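Local atomic coordinates of oxidoreductase (Azotobacter vinelandii, PDB entry 7D5N), a protein that binds NADH and myo-inositol and, as a homolog of inositol dehydrogenase, probably catalyses NAD-dependent oxidation of inositol or a related polyol. Residues A15-G20 against Q86-A91; V140-A145 against G207-Y212. All coordinates share one frame; numbering follows the deposited sequence.

How the interactions relate
Interactions 1 and 2 meet different parts of one NADH molecule and lie in series along the chain. Interaction 1 pairs two neighbouring strands of the Rossmann sheet, whose C-terminal ends and glycine turn reach the adenosine and, at Ala91, the start of the nicotinamide ribose and its phosphate. Interaction 2 joins the loop after the last strand of that sheet to helix 202-217 of the C-terminal domain, beside the nicotinamide and the bound inositol. The centres of interactions 1 and 2 are about 19 Å apart and the nearest atoms of the two about 6 Å apart; the cofactor bridges them. The side chain of Ala91 is about 11 Å from the bound inositol, which Tyr144 and His209 reach directly.

Interaction 1 of 2, residues A15-G20 against Q86-A91; sequences AMVGGG and QAVSVA. With NAI (1,4-dihydronicotinamide adenine dinucleotide), chain D.
Segments 15-20 and 86-91 run parallel, 8° apart, joined by four backbone hydrogen bonds that pass from Ala15 N to Ala87 O, Ser89 N to Ala15 O, Val17 N to Ser89 O and Ala91 N to Val17 O. The last is short and straight, with Ala91 N 2.8 Å from Val17 O. On one face of the sheet Val88 CG2 meets Val17 CG2 at 3.8 Å and also packs on Ala15 CB. With Val17 CG1 anti to the backbone N (chi1 -177°), that branch is carried to the adenine, 3.8 Å from C2A of the cofactor. On the opposite face, Met16 bends at chi3 (68°) and brings CE to Ala91 CB, 3.9 Å away. Beyond Val17 the chain enters the glycine-rich turn of a Rossmann fold, where Gly18 and Gly19 take up positive phi, a backbone shape that favours glycine. Gly18 CA approaches adenine N3A to 3.3 Å, while Gly20 N donates to the ribose hydroxyl O3B at 3.0 Å. One water donates to both Ala91 O, 2.6 Å away, and the phosphate oxygen O2N. Ser89 OG is hydrogen-bonded to Tyr337 OH and Trp14 NE1. Strands 39-45 and 110-113 flank the pair; helices 71-79 and 97-106 pack against the valine face, and helix 26-34 against Met16 and Ala91.

Interaction 2 of 2, residues V140-A145 against G207-Y212; sequences VTYGYA and GTHPLY. With INS (1,2,3,4,5,6-hexahydroxy-cyclohexane), chain E; NAI (1,4-dihydronicotinamide adenine dinucleotide), chain D.
Tyr144 and His209 line the inositol site; with Tyr142 and Tyr212 behind them they form an aromatic cluster where the Rossmann domain meets helix 202-217. Tyr144 turns its edge to the face of His209 in a T-shaped pair, planes at 87°, with CE2 over the centre of the imidazole and CD2 3.5 Å from His209 ND1. With CG anti to the carbonyl carbon (chi1 -57°), the Tyr144 ring reaches across His209 and its hydroxyl donates to inositol O3 (Tyr144 OH to O3, 2.7 Å). His209 NE2 pairs with inositol O4 in a hydrogen bond in which either may be the donor; the modelled 2.5 Å between NE2 and O4 is doubtful. Behind this pair, Tyr212 CB sits over one face of the Tyr142 ring in a CH-pi contact, 3.9 Å from the centroid. The two tyrosine rings are nearly parallel, 14° apart, but slid so that they barely overlap. Tyr212 CE2 meets Ala145 CB edge-on at 3.4 Å, and Tyr142 CE1 lies 3.6 Å from Thr208 O. Thr141 O accepts a hydrogen bond from the carboxamide N7N, 2.8 Å away. His325 of the second subunit, Lys115, Asp205 and Arg191 also bind the inositol. No hydrogen bond joins the two segments; they meet through ring packing and apolar contact. Tyr144 OH and His209 NE2 serve the inositol and Thr141 O the carboxamide, consistent with loop and helix together setting the polyol beside the nicotinamide.

Interaction 1 of 2, residues A15-G20 against Q86-A91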
ATOM      1  N   ALA B  15     -25.355 -33.732   1.348  1.00 19.75           N
ATOM      2  CA  ALA B  15     -26.102 -33.144   0.219  1.00 19.88           C
ATOM      3  C   ALA B  15     -26.005 -31.622   0.279  1.00 20.32           C
ATOM      4  O   ALA B  15     -25.672 -31.053   1.347  1.00 21.43           O
ATOM      5  CB  ALA B  15     -27.556 -33.569   0.255  1.00 18.23           C
ATOM      6  N   MET B  16     -26.378 -30.981  -0.816  1.00 20.95           N
ATOM      7  CA  MET B  16     -26.691 -29.541  -0.825  1.00 22.94           C
ATOM      8  C   MET B  16     -28.109 -29.338  -1.341  1.00 22.75           C
ATOM      9  O   MET B  16     -28.556 -30.107  -2.215  1.00 25.17           O
ATOM     10  CB  MET B  16     -25.720 -28.767  -1.715  1.00 23.26           C
ATOM     11  CG  MET B  16     -24.306 -28.775  -1.180  1.00 25.42           C
ATOM     12  SD  MET B  16     -23.262 -27.805  -2.282  1.00 27.53           S
ATOM     13  CE  MET B  16     -23.905 -26.166  -2.013  1.00 28.39           C
ATOM     14  N   VAL B  17     -28.778 -28.337  -0.811  1.00 19.81           N
ATOM     15  CA  VAL B  17     -29.953 -27.725  -1.468  1.00 20.53           C
ATOM     16  C   VAL B  17     -29.492 -26.360  -1.969  1.00 21.48           C
ATOM     17  O   VAL B  17     -28.911 -25.600  -1.158  1.00 22.69           O
ATOM     18  CB  VAL B  17     -31.146 -27.646  -0.507  1.00 19.95           C
ATOM     19  CG1 VAL B  17     -32.368 -27.074  -1.210  1.00 21.57           C
ATOM     20  CG2 VAL B  17     -31.459 -29.013   0.089  1.00 20.23           C
ATOM     21  N   GLY B  18     -29.681 -26.100  -3.260  1.00 20.27           N
ATOM     22  CA  GLY B  18     -29.138 -24.916  -3.937  1.00 20.85           C
ATOM     23  C   GLY B  18     -27.677 -25.120  -4.289  1.00 20.81           C
ATOM     24  O   GLY B  18     -27.196 -26.281  -4.239  1.00 18.69           O
ATOM     25  N   GLY B  19     -26.980 -24.033  -4.629  1.00 20.74           N
ATOM     26  CA  GLY B  19     -25.563 -24.075  -5.022  1.00 20.27           C
ATOM     27  C   GLY B  19     -25.358 -24.718  -6.380  1.00 20.68           C
ATOM     28  O   GLY B  19     -24.305 -25.310  -6.581  1.00 20.17           O
ATOM     29  N   GLY B  20     -26.317 -24.562  -7.296  1.00 22.49           N
ATOM     30  CA  GLY B  20     -26.280 -25.214  -8.616  1.00 21.28           C
ATOM     31  C   GLY B  20     -25.360 -24.525  -9.607  1.00 22.25           C
ATOM     32  O   GLY B  20     -24.527 -23.673  -9.206  1.00 20.17           O
ATOM     33  N   GLN B  86     -26.402 -37.722   6.109  1.00 25.71           N
ATOM     34  CA  GLN B  86     -26.396 -37.388   7.555  1.00 25.90           C
ATOM     35  C   GLN B  86     -26.456 -35.876   7.755  1.00 25.53           C
ATOM     36  O   GLN B  86     -26.716 -35.459   8.879  1.00 26.36           O
ATOM     37  CB  GLN B  86     -25.135 -37.928   8.225  1.00 26.67           C
ATOM     38  CG  GLN B  86     -25.007 -39.440   8.155  1.00 28.77           C
ATOM     39  CD  GLN B  86     -23.594 -39.877   8.443  1.00 29.64           C
ATOM     40  OE1 GLN B  86     -22.705 -39.765   7.601  1.00 30.79           O
ATOM     41  NE2 GLN B  86     -23.367 -40.333   9.664  1.00 30.96           N
ATOM     42  N   ALA B  87     -26.182 -35.087   6.716  1.00 24.56           N
ATOM     43  CA  ALA B  87     -26.069 -33.620   6.827  1.00 24.39           C
ATOM     44  C   ALA B  87     -26.381 -32.968   5.485  1.00 23.50           C
ATOM     45  O   ALA B  87     -26.153 -33.604   4.442  1.00 23.68           O
ATOM     46  CB  ALA B  87     -24.682 -33.279   7.296  1.00 24.74           C
ATOM     47  N   VAL B  88     -26.859 -31.734   5.520  1.00 22.27           N
ATOM     48  CA  VAL B  88     -27.172 -30.975   4.281  1.00 22.14           C
ATOM     49  C   VAL B  88     -26.661 -29.545   4.454  1.00 21.86           C
ATOM     50  O   VAL B  88     -26.773 -28.990   5.562  1.00 20.20           O
ATOM     51  CB  VAL B  88     -28.677 -31.030   3.958  1.00 22.64           C
ATOM     52  CG1 VAL B  88     -29.532 -30.474   5.085  1.00 24.51           C
ATOM     53  CG2 VAL B  88     -29.021 -30.356   2.646  1.00 23.77           C
ATOM     54  N   SER B  89     -26.127 -28.975   3.382  1.00 19.88           N
ATOM     55  CA  SER B  89     -25.799 -27.537   3.302  1.00 19.27           C
ATOM     56  C   SER B  89     -26.877 -26.835   2.486  1.00 20.24           C
ATOM     57  O   SER B  89     -27.228 -27.312   1.377  1.00 19.54           O
ATOM     58  CB  SER B  89     -24.427 -27.293   2.762  1.00 18.99           C
ATOM     59  OG  SER B  89     -23.425 -27.798   3.644  1.00 17.75           O
ATOM     60  N   VAL B  90     -27.381 -25.734   3.030  1.00 19.04           N
ATOM     61  CA  VAL B  90     -28.500 -24.971   2.436  1.00 20.29           C
ATOM     62  C   VAL B  90     -27.909 -23.691   1.860  1.00 21.63           C
ATOM     63  O   VAL B  90     -27.503 -22.809   2.659  1.00 24.55           O
ATOM     64  CB  VAL B  90     -29.595 -24.704   3.477  1.00 20.89           C
ATOM     65  CG1 VAL B  90     -30.744 -23.914   2.877  1.00 20.99           C
ATOM     66  CG2 VAL B  90     -30.093 -25.996   4.107  1.00 22.05           C
ATOM     67  N   ALA B  91     -27.861 -23.614   0.531  1.00 21.70           N
ATOM     68  CA  ALA B  91     -27.251 -22.512  -0.245  1.00 22.00           C
ATOM     69  C   ALA B  91     -28.299 -21.893  -1.172  1.00 23.10           C
ATOM     70  O   ALA B  91     -27.934 -21.367  -2.232  1.00 23.51           O
ATOM     71  CB  ALA B  91     -26.055 -23.030  -0.999  1.00 22.71           C
TER
HETATM   72  PA  NAI D 501     -27.613 -17.420  -6.418  1.00 21.70           P
HETATM   73  O1A NAI D 501     -28.820 -16.724  -6.880  1.00 20.94           O
HETATM   74  O2A NAI D 501     -26.331 -17.179  -7.079  1.00 22.00           O
HETATM   75  O5B NAI D 501     -27.879 -19.017  -6.449  1.00 22.55           O
HETATM   76  C5B NAI D 501     -29.052 -19.610  -5.905  1.00 20.71           C
HETATM   77  C4B NAI D 501     -28.963 -21.094  -6.244  1.00 21.26           C
HETATM   78  O4B NAI D 501     -29.924 -21.862  -5.532  1.00 21.91           O
HETATM   79  C3B NAI D 501     -29.210 -21.378  -7.720  1.00 21.47           C
HETATM   80  O3B NAI D 501     -28.423 -22.512  -8.098  1.00 22.07           O
HETATM   81  C2B NAI D 501     -30.668 -21.719  -7.785  1.00 21.81           C
HETATM   82  O2B NAI D 501     -31.017 -22.554  -8.892  1.00 21.06           O
HETATM   83  C1B NAI D 501     -30.764 -22.495  -6.498  1.00 21.63           C
HETATM   84  N9A NAI D 501     -32.071 -22.492  -5.885  1.00 22.17           N
HETATM   85  C8A NAI D 501     -32.906 -21.465  -5.703  1.00 22.05           C
HETATM   86  N7A NAI D 501     -34.012 -21.900  -5.042  1.00 23.09           N
HETATM   87  C5A NAI D 501     -33.869 -23.215  -4.845  1.00 22.20           C
HETATM   88  C6A NAI D 501     -34.661 -24.267  -4.225  1.00 22.18           C
HETATM   89  N6A NAI D 501     -35.847 -23.973  -3.685  1.00 21.84           N
HETATM   90  N1A NAI D 501     -34.163 -25.512  -4.222  1.00 22.57           N
HETATM   91  C2A NAI D 501     -32.944 -25.790  -4.744  1.00 23.21           C
HETATM   92  N3A NAI D 501     -32.170 -24.861  -5.353  1.00 22.38           N
HETATM   93  C4A NAI D 501     -32.587 -23.593  -5.395  1.00 21.76           C
HETATM   94  O3  NAI D 501     -27.481 -17.087  -4.867  1.00 20.56           O
HETATM   95  PN  NAI D 501     -26.065 -17.030  -4.111  1.00 21.46           P
HETATM   96  O1N NAI D 501     -25.456 -15.681  -4.349  1.00 21.74           O
HETATM   97  O2N NAI D 501     -25.273 -18.232  -4.360  1.00 20.15           O
HETATM   98  O5D NAI D 501     -26.565 -17.050  -2.603  1.00 19.62           O
HETATM   99  C5D NAI D 501     -27.126 -18.203  -1.997  1.00 20.72           C
HETATM  100  C4D NAI D 501     -27.158 -18.074  -0.497  1.00 21.15           C
HETATM  101  O4D NAI D 501     -25.796 -17.981  -0.037  1.00 21.07           O
HETATM  102  C3D NAI D 501     -27.854 -16.833  -0.006  1.00 21.20           C
HETATM  103  O3D NAI D 501     -28.414 -17.098   1.256  1.00 21.89           O
HETATM  104  C2D NAI D 501     -26.749 -15.831   0.249  1.00 21.31           C
HETATM  105  O2D NAI D 501     -27.005 -14.956   1.346  1.00 21.51           O
HETATM  106  C1D NAI D 501     -25.613 -16.744   0.642  1.00 21.34           C
HETATM  107  N1N NAI D 501     -24.283 -16.237   0.351  1.00 21.16           N
HETATM  108  C2N NAI D 501     -23.377 -16.312   1.331  1.00 21.35           C
HETATM  109  C3N NAI D 501     -22.084 -15.875   1.160  1.00 19.82           C
HETATM  110  C7N NAI D 501     -21.102 -16.013   2.269  1.00 21.56           C
HETATM  111  O7N NAI D 501     -20.049 -15.405   2.186  1.00 21.66           O
HETATM  112  N7N NAI D 501     -21.375 -16.866   3.251  1.00 20.25           N
HETATM  113  C4N NAI D 501     -21.608 -15.330  -0.159  1.00 20.50           C
HETATM  114  C5N NAI D 501     -22.678 -15.313  -1.149  1.00 19.79           C
HETATM  115  C6N NAI D 501     -23.948 -15.777  -0.857  1.00 21.40           C
HETATM  116  O   HOH W   1     -26.157 -20.864  -4.020  1.00 21.86           O

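Interaction 2 of 2, residues V140-A145 against G207-Y212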
ATOM      1  N   VAL B 140     -23.228 -22.139  10.468  1.00 21.12           N
ATOM      2  CA  VAL B 140     -23.565 -20.988   9.587  1.00 21.35           C
ATOM      3  C   VAL B 140     -22.283 -20.530   8.890  1.00 20.63           C
ATOM      4  O   VAL B 140     -21.245 -20.431   9.550  1.00 18.98           O
ATOM      5  CB  VAL B 140     -24.248 -19.863  10.376  1.00 21.66           C
ATOM      6  CG1 VAL B 140     -24.637 -18.690   9.495  1.00 23.70           C
ATOM      7  CG2 VAL B 140     -25.468 -20.393  11.111  1.00 22.16           C
ATOM      8  N   THR B 141     -22.355 -20.273   7.586  1.00 19.80           N
ATOM      9  CA  THR B 141     -21.151 -20.007   6.763  1.00 20.28           C
ATOM     10  C   THR B 141     -20.756 -18.527   6.859  1.00 19.89           C
ATOM     11  O   THR B 141     -20.685 -17.832   5.826  1.00 19.53           O
ATOM     12  CB  THR B 141     -21.297 -20.633   5.372  1.00 19.63           C
ATOM     13  OG1 THR B 141     -22.605 -20.417   4.857  1.00 20.42           O
ATOM     14  CG2 THR B 141     -21.035 -22.122   5.426  1.00 22.14           C
ATOM     15  N   TYR B 142     -20.434 -18.068   8.066  1.00 19.47           N
ATOM     16  CA  TYR B 142     -19.678 -16.808   8.273  1.00 19.39           C
ATOM     17  C   TYR B 142     -18.216 -17.121   7.925  1.00 17.22           C
ATOM     18  O   TYR B 142     -17.389 -17.210   8.817  1.00 17.88           O
ATOM     19  CB  TYR B 142     -19.884 -16.264   9.687  1.00 19.00           C
ATOM     20  CG  TYR B 142     -21.247 -15.674   9.956  1.00 20.36           C
ATOM     21  CD1 TYR B 142     -21.708 -14.584   9.233  1.00 21.53           C
ATOM     22  CD2 TYR B 142     -22.077 -16.196  10.935  1.00 20.95           C
ATOM     23  CE1 TYR B 142     -22.951 -14.020   9.474  1.00 21.37           C
ATOM     24  CE2 TYR B 142     -23.321 -15.647  11.189  1.00 21.79           C
ATOM     25  CZ  TYR B 142     -23.758 -14.556  10.462  1.00 21.69           C
ATOM     26  OH  TYR B 142     -24.987 -14.038  10.732  1.00 23.02           O
ATOM     27  N   GLY B 143     -17.945 -17.340   6.636  1.00 15.92           N
ATOM     28  CA  GLY B 143     -16.709 -17.976   6.140  1.00 15.79           C
ATOM     29  C   GLY B 143     -15.446 -17.218   6.519  1.00 15.82           C
ATOM     30  O   GLY B 143     -14.391 -17.864   6.734  1.00 15.40           O
ATOM     31  N   TYR B 144     -15.515 -15.893   6.609  1.00 16.07           N
ATOM     32  CA  TYR B 144     -14.319 -15.054   6.871  1.00 16.24           C
ATOM     33  C   TYR B 144     -13.759 -15.401   8.254  1.00 16.89           C
ATOM     34  O   TYR B 144     -12.558 -15.189   8.491  1.00 16.24           O
ATOM     35  CB  TYR B 144     -14.668 -13.576   6.708  1.00 16.67           C
ATOM     36  CG  TYR B 144     -15.228 -13.250   5.348  1.00 15.65           C
ATOM     37  CD1 TYR B 144     -14.406 -13.083   4.240  1.00 16.33           C
ATOM     38  CD2 TYR B 144     -16.592 -13.124   5.166  1.00 15.97           C
ATOM     39  CE1 TYR B 144     -14.929 -12.814   2.986  1.00 16.30           C
ATOM     40  CE2 TYR B 144     -17.133 -12.874   3.918  1.00 16.88           C
ATOM     41  CZ  TYR B 144     -16.296 -12.709   2.824  1.00 16.62           C
ATOM     42  OH  TYR B 144     -16.823 -12.435   1.599  1.00 17.49           O
ATOM     43  N   ALA B 145     -14.575 -15.988   9.130  1.00 16.00           N
ATOM     44  CA  ALA B 145     -14.142 -16.322  10.512  1.00 17.50           C
ATOM     45  C   ALA B 145     -13.152 -17.498  10.505  1.00 17.63           C
ATOM     46  O   ALA B 145     -12.446 -17.739  11.540  1.00 17.17           O
ATOM     47  CB  ALA B 145     -15.354 -16.571  11.378  1.00 17.27           C
ATOM     48  N   GLY B 207     -23.438  -6.724   6.070  1.00 17.29           N
ATOM     49  CA  GLY B 207     -23.167  -6.146   7.400  1.00 17.24           C
ATOM     50  C   GLY B 207     -22.928  -7.213   8.451  1.00 17.78           C
ATOM     51  O   GLY B 207     -22.037  -7.027   9.327  1.00 17.57           O
ATOM     52  N   THR B 208     -23.639  -8.333   8.361  1.00 17.86           N
ATOM     53  CA  THR B 208     -23.544  -9.410   9.370  1.00 18.17           C
ATOM     54  C   THR B 208     -22.177 -10.084   9.343  1.00 17.52           C
ATOM     55  O   THR B 208     -21.853 -10.721  10.364  1.00 17.35           O
ATOM     56  CB  THR B 208     -24.652 -10.451   9.215  1.00 19.25           C
ATOM     57  OG1 THR B 208     -24.601 -10.920   7.874  1.00 20.19           O
ATOM     58  CG2 THR B 208     -26.006  -9.871   9.556  1.00 20.96           C
ATOM     59  N   HIS B 209     -21.408  -9.974   8.256  1.00 17.12           N
ATOM     60  CA  HIS B 209     -20.074 -10.626   8.175  1.00 17.53           C
ATOM     61  C   HIS B 209     -19.106 -10.023   9.193  1.00 16.53           C
ATOM     62  O   HIS B 209     -18.591 -10.746  10.062  1.00 15.35           O
ATOM     63  CB  HIS B 209     -19.550 -10.639   6.735  1.00 17.52           C
ATOM     64  CG  HIS B 209     -20.118 -11.747   5.910  1.00 18.02           C
ATOM     65  ND1 HIS B 209     -19.916 -13.082   6.236  1.00 18.43           N
ATOM     66  CD2 HIS B 209     -20.816 -11.736   4.751  1.00 19.01           C
ATOM     67  CE1 HIS B 209     -20.488 -13.843   5.319  1.00 20.21           C
ATOM     68  NE2 HIS B 209     -21.053 -13.046   4.401  1.00 19.14           N
ATOM     69  N   PRO B 210     -18.769  -8.712   9.118  1.00 16.32           N
ATOM     70  CA  PRO B 210     -17.806  -8.148  10.056  1.00 15.93           C
ATOM     71  C   PRO B 210     -18.406  -8.058  11.467  1.00 17.89           C
ATOM     72  O   PRO B 210     -17.666  -8.131  12.439  1.00 17.24           O
ATOM     73  CB  PRO B 210     -17.472  -6.762   9.498  1.00 16.31           C
ATOM     74  CG  PRO B 210     -18.663  -6.409   8.617  1.00 16.39           C
ATOM     75  CD  PRO B 210     -19.205  -7.733   8.111  1.00 15.96           C
ATOM     76  N   LEU B 211     -19.732  -7.974  11.563  1.00 17.68           N
ATOM     77  CA  LEU B 211     -20.405  -8.100  12.878  1.00 19.81           C
ATOM     78  C   LEU B 211     -20.008  -9.429  13.518  1.00 20.37           C
ATOM     79  O   LEU B 211     -19.588  -9.412  14.706  1.00 20.98           O
ATOM     80  CB  LEU B 211     -21.921  -8.034  12.739  1.00 20.79           C
ATOM     81  CG  LEU B 211     -22.644  -8.194  14.078  1.00 21.04           C
ATOM     82  CD1 LEU B 211     -22.553  -6.904  14.873  1.00 21.88           C
ATOM     83  CD2 LEU B 211     -24.090  -8.618  13.868  1.00 22.52           C
ATOM     84  N   TYR B 212     -20.096 -10.544  12.785  1.00 18.27           N
ATOM     85  CA  TYR B 212     -19.723 -11.854  13.367  1.00 19.61           C
ATOM     86  C   TYR B 212     -18.220 -11.877  13.685  1.00 19.39           C
ATOM     87  O   TYR B 212     -17.843 -12.452  14.724  1.00 19.12           O
ATOM     88  CB  TYR B 212     -20.095 -13.054  12.503  1.00 19.57           C
ATOM     89  CG  TYR B 212     -19.663 -14.332  13.170  1.00 19.87           C
ATOM     90  CD1 TYR B 212     -20.295 -14.792  14.316  1.00 20.25           C
ATOM     91  CD2 TYR B 212     -18.569 -15.046  12.706  1.00 19.07           C
ATOM     92  CE1 TYR B 212     -19.881 -15.959  14.950  1.00 22.32           C
ATOM     93  CE2 TYR B 212     -18.146 -16.214  13.326  1.00 19.95           C
ATOM     94  CZ  TYR B 212     -18.802 -16.668  14.460  1.00 21.20           C
ATOM     95  OH  TYR B 212     -18.378 -17.806  15.101  1.00 23.08           O
TER
HETATM   96  C1  INS E 502     -21.270 -10.730  -1.262  1.00 24.39           C
HETATM   97  C2  INS E 502     -20.145 -11.489  -0.600  1.00 23.19           C
HETATM   98  C3  INS E 502     -20.509 -11.869   0.828  1.00 24.48           C
HETATM   99  C4  INS E 502     -21.840 -12.615   0.868  1.00 23.82           C
HETATM  100  C5  INS E 502     -22.946 -11.918   0.093  1.00 24.50           C
HETATM  101  C6  INS E 502     -22.499 -11.622  -1.318  1.00 25.15           C
HETATM  102  O1  INS E 502     -20.853 -10.316  -2.566  1.00 26.14           O
HETATM  103  O2  INS E 502     -19.901 -12.691  -1.341  1.00 25.73           O
HETATM  104  O3  INS E 502     -19.452 -12.694   1.362  1.00 22.49           O
HETATM  105  O4  INS E 502     -22.293 -12.824   2.189  1.00 23.54           O
HETATM  106  O5  INS E 502     -24.106 -12.747   0.042  1.00 25.09           O
HETATM  107  O6  INS E 502     -23.576 -10.997  -1.971  1.00 27.05           O
HETATM  108  PA  NAI D 501     -27.613 -17.420  -6.418  1.00 21.70           P
HETATM  109  O1A NAI D 501     -28.820 -16.724  -6.880  1.00 20.94           O
HETATM  110  O2A NAI D 501     -26.331 -17.179  -7.079  1.00 22.00           O
HETATM  111  O5B NAI D 501     -27.879 -19.017  -6.449  1.00 22.55           O
HETATM  112  C5B NAI D 501     -29.052 -19.610  -5.905  1.00 20.71           C
HETATM  113  C4B NAI D 501     -28.963 -21.094  -6.244  1.00 21.26           C
HETATM  114  O4B NAI D 501     -29.924 -21.862  -5.532  1.00 21.91           O
HETATM  115  C3B NAI D 501     -29.210 -21.378  -7.720  1.00 21.47           C
HETATM  116  O3B NAI D 501     -28.423 -22.512  -8.098  1.00 22.07           O
HETATM  117  C2B NAI D 501     -30.668 -21.719  -7.785  1.00 21.81           C
HETATM  118  O2B NAI D 501     -31.017 -22.554  -8.892  1.00 21.06           O
HETATM  119  C1B NAI D 501     -30.764 -22.495  -6.498  1.00 21.63           C
HETATM  120  N9A NAI D 501     -32.071 -22.492  -5.885  1.00 22.17           N
HETATM  121  C8A NAI D 501     -32.906 -21.465  -5.703  1.00 22.05           C
HETATM  122  N7A NAI D 501     -34.012 -21.900  -5.042  1.00 23.09           N
HETATM  123  C5A NAI D 501     -33.869 -23.215  -4.845  1.00 22.20           C
HETATM  124  C6A NAI D 501     -34.661 -24.267  -4.225  1.00 22.18           C
HETATM  125  N6A NAI D 501     -35.847 -23.973  -3.685  1.00 21.84           N
HETATM  126  N1A NAI D 501     -34.163 -25.512  -4.222  1.00 22.57           N
HETATM  127  C2A NAI D 501     -32.944 -25.790  -4.744  1.00 23.21           C
HETATM  128  N3A NAI D 501     -32.170 -24.861  -5.353  1.00 22.38           N
HETATM  129  C4A NAI D 501     -32.587 -23.593  -5.395  1.00 21.76           C
HETATM  130  O3  NAI D 501     -27.481 -17.087  -4.867  1.00 20.56           O
HETATM  131  PN  NAI D 501     -26.065 -17.030  -4.111  1.00 21.46           P
HETATM  132  O1N NAI D 501     -25.456 -15.681  -4.349  1.00 21.74           O
HETATM  133  O2N NAI D 501     -25.273 -18.232  -4.360  1.00 20.15           O
HETATM  134  O5D NAI D 501     -26.565 -17.050  -2.603  1.00 19.62           O
HETATM  135  C5D NAI D 501     -27.126 -18.203  -1.997  1.00 20.72           C
HETATM  136  C4D NAI D 501     -27.158 -18.074  -0.497  1.00 21.15           C
HETATM  137  O4D NAI D 501     -25.796 -17.981  -0.037  1.00 21.07           O
HETATM  138  C3D NAI D 501     -27.854 -16.833  -0.006  1.00 21.20           C
HETATM  139  O3D NAI D 501     -28.414 -17.098   1.256  1.00 21.89           O
HETATM  140  C2D NAI D 501     -26.749 -15.831   0.249  1.00 21.31           C
HETATM  141  O2D NAI D 501     -27.005 -14.956   1.346  1.00 21.51           O
HETATM  142  C1D NAI D 501     -25.613 -16.744   0.642  1.00 21.34           C
HETATM  143  N1N NAI D 501     -24.283 -16.237   0.351  1.00 21.16           N
HETATM  144  C2N NAI D 501     -23.377 -16.312   1.331  1.00 21.35           C
HETATM  145  C3N NAI D 501     -22.084 -15.875   1.160  1.00 19.82           C
HETATM  146  C7N NAI D 501     -21.102 -16.013   2.269  1.00 21.56           C
HETATM  147  O7N NAI D 501     -20.049 -15.405   2.186  1.00 21.66           O
HETATM  148  N7N NAI D 501     -21.375 -16.866   3.251  1.00 20.25           N
HETATM  149  C4N NAI D 501     -21.608 -15.330  -0.159  1.00 20.50           C
HETATM  150  C5N NAI D 501     -22.678 -15.313  -1.149  1.00 19.79           C
HETATM  151  C6N NAI D 501     -23.948 -15.777  -0.857  1.00 21.40           C